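Local atomic coordinates of cytochrome P450 RhF (Acinetobacter radioresistens, PDB entry 6RO8), a protein that is the heme domain of a larger self-sufficient cytochrome P450, binding a thiolate-ligated heme and probably acting as a monooxygenase. Residues R290-W293 and K294-D298. Sequence-based numbering, arbitrary orientation.
Sequences RKVW and KKICD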
ATOM      1  N   ARG A 290     -17.603 -16.386 -10.634  1.00 90.19           N
ATOM      2  CA  ARG A 290     -18.839 -15.930 -11.268  1.00 93.08           C
ATOM      3  C   ARG A 290     -20.021 -16.020 -10.313  1.00 91.20           C
ATOM      4  O   ARG A 290     -20.931 -15.178 -10.352  1.00 92.15           O
ATOM      5  CB  ARG A 290     -19.103 -16.747 -12.531  1.00 92.25           C
ATOM      6  CG  ARG A 290     -17.958 -16.722 -13.526  1.00 86.86           C
ATOM      7  CD  ARG A 290     -17.445 -15.312 -13.714  1.00 86.17           C
ATOM      8  NE  ARG A 290     -18.411 -14.466 -14.402  1.00 87.28           N
ATOM      9  CZ  ARG A 290     -18.243 -13.169 -14.630  1.00 93.43           C
ATOM     10  NH1 ARG A 290     -17.144 -12.552 -14.194  1.00 94.75           N
ATOM     11  NH2 ARG A 290     -19.189 -12.484 -15.273  1.00 94.44           N
ATOM     12  N   LYS A 291     -20.029 -17.036  -9.450  1.00 86.15           N
ATOM     13  CA  LYS A 291     -21.062 -17.120  -8.425  1.00 88.89           C
ATOM     14  C   LYS A 291     -21.000 -15.885  -7.529  1.00 86.67           C
ATOM     15  O   LYS A 291     -22.022 -15.249  -7.255  1.00 85.87           O
ATOM     16  CB  LYS A 291     -20.898 -18.409  -7.607  1.00102.31           C
ATOM     17  CG  LYS A 291     -21.066 -19.769  -8.362  1.00115.97           C
ATOM     18  CD  LYS A 291     -20.019 -20.006  -9.500  1.00130.63           C
ATOM     19  CE  LYS A 291     -18.563 -20.094  -8.989  1.00129.66           C
ATOM     20  NZ  LYS A 291     -17.522 -19.673 -10.004  1.00126.82           N
ATOM     21  N   VAL A 292     -19.792 -15.485  -7.121  1.00 82.41           N
ATOM     22  CA  VAL A 292     -19.645 -14.300  -6.276  1.00 82.26           C
ATOM     23  C   VAL A 292     -20.066 -13.041  -7.034  1.00 77.93           C
ATOM     24  O   VAL A 292     -20.685 -12.133  -6.465  1.00 73.38           O
ATOM     25  CB  VAL A 292     -18.197 -14.202  -5.742  1.00 78.07           C
ATOM     26  CG1 VAL A 292     -17.893 -12.793  -5.234  1.00 65.59           C
ATOM     27  CG2 VAL A 292     -17.967 -15.224  -4.631  1.00 76.16           C
ATOM     28  N   TRP A 293     -19.764 -12.977  -8.332  1.00 80.89           N
ATOM     29  CA  TRP A 293     -19.982 -11.741  -9.078  1.00 83.91           C
ATOM     30  C   TRP A 293     -21.470 -11.459  -9.268  1.00 95.25           C
ATOM     31  O   TRP A 293     -21.926 -10.315  -9.103  1.00 87.96           O
ATOM     32  CB  TRP A 293     -19.269 -11.824 -10.430  1.00 82.74           C
ATOM     33  CG  TRP A 293     -19.474 -10.629 -11.312  1.00 83.05           C
ATOM     34  CD1 TRP A 293     -20.253 -10.563 -12.419  1.00 83.69           C
ATOM     35  CD2 TRP A 293     -18.885  -9.328 -11.160  1.00 80.29           C
ATOM     36  NE1 TRP A 293     -20.192  -9.307 -12.971  1.00 85.07           N
ATOM     37  CE2 TRP A 293     -19.357  -8.529 -12.219  1.00 81.56           C
ATOM     38  CE3 TRP A 293     -18.003  -8.769 -10.235  1.00 80.10           C
ATOM     39  CZ2 TRP A 293     -18.983  -7.198 -12.378  1.00 82.66           C
ATOM     40  CZ3 TRP A 293     -17.632  -7.445 -10.392  1.00 78.81           C
ATOM     41  CH2 TRP A 293     -18.123  -6.673 -11.452  1.00 81.80           C
ATOM     42  N   LYS A 294     -22.256 -12.481  -9.617  1.00105.61           N
ATOM     43  CA  LYS A 294     -23.675 -12.208  -9.782  1.00106.71           C
ATOM     44  C   LYS A 294     -24.353 -11.992  -8.446  1.00106.33           C
ATOM     45  O   LYS A 294     -25.359 -11.280  -8.388  1.00101.87           O
ATOM     46  CB  LYS A 294     -24.348 -13.315 -10.598  1.00121.15           C
ATOM     47  CG  LYS A 294     -23.908 -13.291 -12.086  1.00131.08           C
ATOM     48  CD  LYS A 294     -25.027 -12.724 -13.052  1.00130.64           C
ATOM     49  CE  LYS A 294     -24.350 -11.887 -14.177  1.00127.35           C
ATOM     50  NZ  LYS A 294     -23.332 -12.650 -15.001  1.00122.97           N
ATOM     51  N   LYS A 295     -23.805 -12.554  -7.366  1.00 90.68           N
ATOM     52  CA  LYS A 295     -24.263 -12.149  -6.043  1.00 84.88           C
ATOM     53  C   LYS A 295     -24.033 -10.655  -5.823  1.00 91.20           C
ATOM     54  O   LYS A 295     -24.919  -9.957  -5.305  1.00 89.30           O
ATOM     55  CB  LYS A 295     -23.581 -12.976  -4.953  1.00 81.01           C
ATOM     56  CG  LYS A 295     -24.511 -13.981  -4.285  1.00 95.20           C
ATOM     57  CD  LYS A 295     -23.768 -15.112  -3.551  1.00103.36           C
ATOM     58  CE  LYS A 295     -23.371 -16.220  -4.505  1.00111.93           C
ATOM     59  NZ  LYS A 295     -24.535 -17.081  -4.857  1.00120.50           N
ATOM     60  N   ILE A 296     -22.859 -10.146  -6.238  1.00 83.41           N
ATOM     61  CA  ILE A 296     -22.590  -8.704  -6.223  1.00 86.03           C
ATOM     62  C   ILE A 296     -23.533  -7.967  -7.176  1.00 90.95           C
ATOM     63  O   ILE A 296     -24.133  -6.943  -6.816  1.00 86.42           O
ATOM     64  CB  ILE A 296     -21.120  -8.415  -6.593  1.00 90.50           C
ATOM     65  CG1 ILE A 296     -20.120  -9.053  -5.613  1.00 88.30           C
ATOM     66  CG2 ILE A 296     -20.903  -6.905  -6.766  1.00 86.38           C
ATOM     67  CD1 ILE A 296     -20.415  -8.840  -4.152  1.00 89.79           C
ATOM     68  N   CYS A 297     -23.655  -8.458  -8.417  1.00 86.22           N
ATOM     69  CA  CYS A 297     -24.576  -7.834  -9.366  1.00 93.85           C
ATOM     70  C   CYS A 297     -25.995  -7.790  -8.812  1.00 88.15           C
ATOM     71  O   CYS A 297     -26.692  -6.780  -8.948  1.00 92.63           O
ATOM     72  CB  CYS A 297     -24.569  -8.580 -10.701  1.00 99.62           C
ATOM     73  SG  CYS A 297     -23.072  -8.356 -11.699  1.00 89.41           S
ATOM     74  N   ASP A 298     -26.439  -8.874  -8.180  1.00 89.55           N
ATOM     75  CA  ASP A 298     -27.808  -8.933  -7.685  1.00 88.09           C
ATOM     76  C   ASP A 298     -27.972  -8.265  -6.331  1.00 94.05           C
ATOM     77  O   ASP A 298     -29.089  -7.875  -5.988  1.00108.35           O
ATOM     78  CB  ASP A 298     -28.275 -10.386  -7.601  1.00 90.10           C
ATOM     79  CG  ASP A 298     -28.308 -11.068  -8.953  1.00 99.29           C
ATOM     80  OD1 ASP A 298     -28.333 -10.357  -9.978  1.00102.96           O
ATOM     81  OD2 ASP A 298     -28.288 -12.316  -8.991  1.00 97.39           O
TER
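C297 and W293, one helical turn apart, make a sulfur-aromatic contact that illustrates how an i to i+4 spacing brings two side chains together on one side of a helix. The thiol lies over a single face of the indole, with SG 3.7 Å from the centroid of the five-membered ring of W293. It is displaced toward the pyrrole rim, where W293 NE1 lies 3.3 Å from C297 SG. The torsions set up this overlap: W293 CG is anti to its own backbone N (chi1 177°), while C297 SG is anti to the carbonyl carbon (chi1 -72°), and the sulfur thus leans back over the preceding turn. The indole N-H is used differently, in a hydrogen bond to the carbonyl oxygen of P403, a bond that, with the surrounding side chains, would help to hold the ring in this orientation.

On the neighbouring flank V292 and I296 repeat the same spacing with aliphatic groups, their CG1 atoms 4.4 Å apart. R290 and K294 bring like charges close, R290 NH2 standing 4.2 Å from K294 NZ; R290 donates through NH1 to the carbonyl oxygen of L287 and through NH2 to that of L405, and the lysine bonds weakly to that of P403.

Beneath these side chains runs regular alpha-helical bonding, from K294 N to R290 O (3.1 Å) through C297 N to W293 O. Outward, S399 of helix 384-401 touches W293, I296 and C297, while L286 of helix 273-288 meets V292 and W293. The exposed side carries K291, K294 and K295. This short helix, remote from the heme, is therefore amphipathic: its apolar side packs against neighbouring helices of the P450 fold, and backbone carbonyls receive the indole N-H and guanidinium at its border. Those neutral acceptors would probably temper the repulsion between R290 and K294 without cancelling either charge.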